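Local atomic coordinates of aldose 1-epimerase (Caenorhabditis elegans, PDB entry 1LUR), a protein that probably interconverts the alpha and beta anomers of aldose sugars such as galactose. Residues A[209-212]-A[218-221]. Residues are numbered along the deposited sequence; the frame is centred on the assembly and turned at random.
Sequences RSVT and FRSG
Arg219 reaches back across a short connecting loop and lays its guanidinium group against Val211 and Thr212, at the point where the chain leaves strand 207-210. The tight part lies over one face of the group. There Val211 CG1 sits 2.9 Å above the guanidinium plane, displaced toward the rim, and comes within 3.2 Å of Arg219 NH2. A chi1 of 74° puts CG1 between the backbone N and the carbonyl carbon of Val211, and it is this methyl that lies over the guanidinium face; the two side chains approach from opposite directions. Thr212 instead works at the edge: Arg219 NH2 donates to Thr212 OG1 over 3.0 Å, with an N-H...O angle of 161° and the oxygen only 10° out of the guanidinium plane. Thr212 is itself held by an ST turn, its backbone N donating to Ser210 OG at 3.1 Å, and Thr212 OG1 makes a further, weak bond to the same Ser210 OG.

The charge of Arg219 is met from outside the pair, by Asp217 at NH2 and Asp193 at NH1, so the guanidinium is fixed by two salt bridges as well as the threonine. A methionine here would probably leave both aspartates without their cation and Thr212 OG1 without its donor. Away from buried Val211 the contact thins out: Thr212, at the guanidinium edge, is exposed, and Arg219 itself is partly exposed, on a type I turn closed by Gly221 N and Phe218 O. The contact thus ties the end of outermost strand 207-210, paired with strand 194-198 in one antiparallel sheet, to the turn leading into strand 222-223, the edge of another, beside strand 187-192.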
loop_
_atom_site.group_PDB
_atom_site.type_symbol
_atom_site.label_atom_id
_atom_site.label_comp_id
_atom_site.label_asym_id
_atom_site.label_seq_id
_atom_site.Cartn_x
_atom_site.Cartn_y
_atom_site.Cartn_z
ATOM N N ARG A 209 4.438 -18.804 -8.422
ATOM C CA ARG A 209 4.531 -20.059 -7.699
ATOM C C ARG A 209 3.313 -20.323 -6.844
ATOM O O ARG A 209 2.718 -19.401 -6.273
ATOM C CB ARG A 209 5.773 -20.073 -6.807
ATOM C CG ARG A 209 7.081 -20.284 -7.550
ATOM C CD ARG A 209 8.244 -20.393 -6.572
ATOM N NE ARG A 209 8.009 -21.446 -5.589
ATOM C CZ ARG A 209 8.812 -21.705 -4.562
ATOM N NH1 ARG A 209 9.909 -20.984 -4.381
ATOM N NH2 ARG A 209 8.514 -22.680 -3.710
ATOM N N SER A 210 2.947 -21.598 -6.774
ATOM C CA SER A 210 1.806 -22.022 -5.990
ATOM C C SER A 210 2.203 -21.799 -4.547
ATOM O O SER A 210 3.380 -21.885 -4.193
ATOM C CB SER A 210 1.518 -23.507 -6.220
ATOM O OG SER A 210 0.683 -24.026 -5.199
ATOM N N VAL A 211 1.223 -21.508 -3.708
ATOM C CA VAL A 211 1.510 -21.281 -2.310
ATOM C C VAL A 211 1.492 -22.611 -1.555
ATOM O O VAL A 211 2.045 -22.725 -0.464
ATOM C CB VAL A 211 0.471 -20.336 -1.690
ATOM C CG1 VAL A 211 -0.853 -21.059 -1.478
ATOM C CG2 VAL A 211 1.005 -19.792 -0.408
ATOM N N THR A 212 0.857 -23.615 -2.152
ATOM C CA THR A 212 0.761 -24.940 -1.538
ATOM C C THR A 212 2.105 -25.455 -1.032
ATOM O O THR A 212 3.103 -25.419 -1.747
ATOM C CB THR A 212 0.186 -25.978 -2.525
ATOM O OG1 THR A 212 -1.110 -25.554 -2.963
ATOM C CG2 THR A 212 0.067 -27.344 -1.853
ATOM N N PHE A 218 -1.507 -18.770 3.577
ATOM C CA PHE A 218 -2.253 -18.155 4.669
ATOM C C PHE A 218 -3.727 -18.477 4.486
ATOM O O PHE A 218 -4.584 -17.872 5.127
ATOM C CB PHE A 218 -2.080 -16.631 4.649
ATOM C CG PHE A 218 -0.690 -16.162 4.981
ATOM C CD1 PHE A 218 -0.240 -16.152 6.297
ATOM C CD2 PHE A 218 0.169 -15.721 3.977
ATOM C CE1 PHE A 218 1.045 -15.707 6.611
ATOM C CE2 PHE A 218 1.457 -15.274 4.279
ATOM C CZ PHE A 218 1.896 -15.265 5.598
ATOM N N ARG A 219 -4.016 -19.426 3.602
ATOM C CA ARG A 219 -5.389 -19.824 3.328
ATOM C C ARG A 219 -6.128 -20.385 4.539
ATOM O O ARG A 219 -7.357 -20.387 4.569
ATOM C CB ARG A 219 -5.418 -20.837 2.178
ATOM C CG ARG A 219 -5.065 -20.223 0.823
ATOM C CD ARG A 219 -5.011 -21.259 -0.294
ATOM N NE ARG A 219 -3.832 -22.117 -0.196
ATOM C CZ ARG A 219 -3.508 -23.050 -1.088
ATOM N NH1 ARG A 219 -4.275 -23.254 -2.152
ATOM N NH2 ARG A 219 -2.408 -23.770 -0.920
ATOM N N SER A 220 -5.381 -20.842 5.540
ATOM C CA SER A 220 -5.981 -21.404 6.746
ATOM C C SER A 220 -5.876 -20.465 7.943
ATOM O O SER A 220 -6.291 -20.811 9.051
ATOM C CB SER A 220 -5.316 -22.738 7.089
ATOM O OG SER A 220 -3.929 -22.562 7.321
ATOM N N GLY A 221 -5.317 -19.282 7.719
ATOM C CA GLY A 221 -5.172 -18.322 8.796
ATOM C C GLY A 221 -4.196 -18.786 9.858
ATOM O O GLY A 221 -4.491 -19.700 10.628
#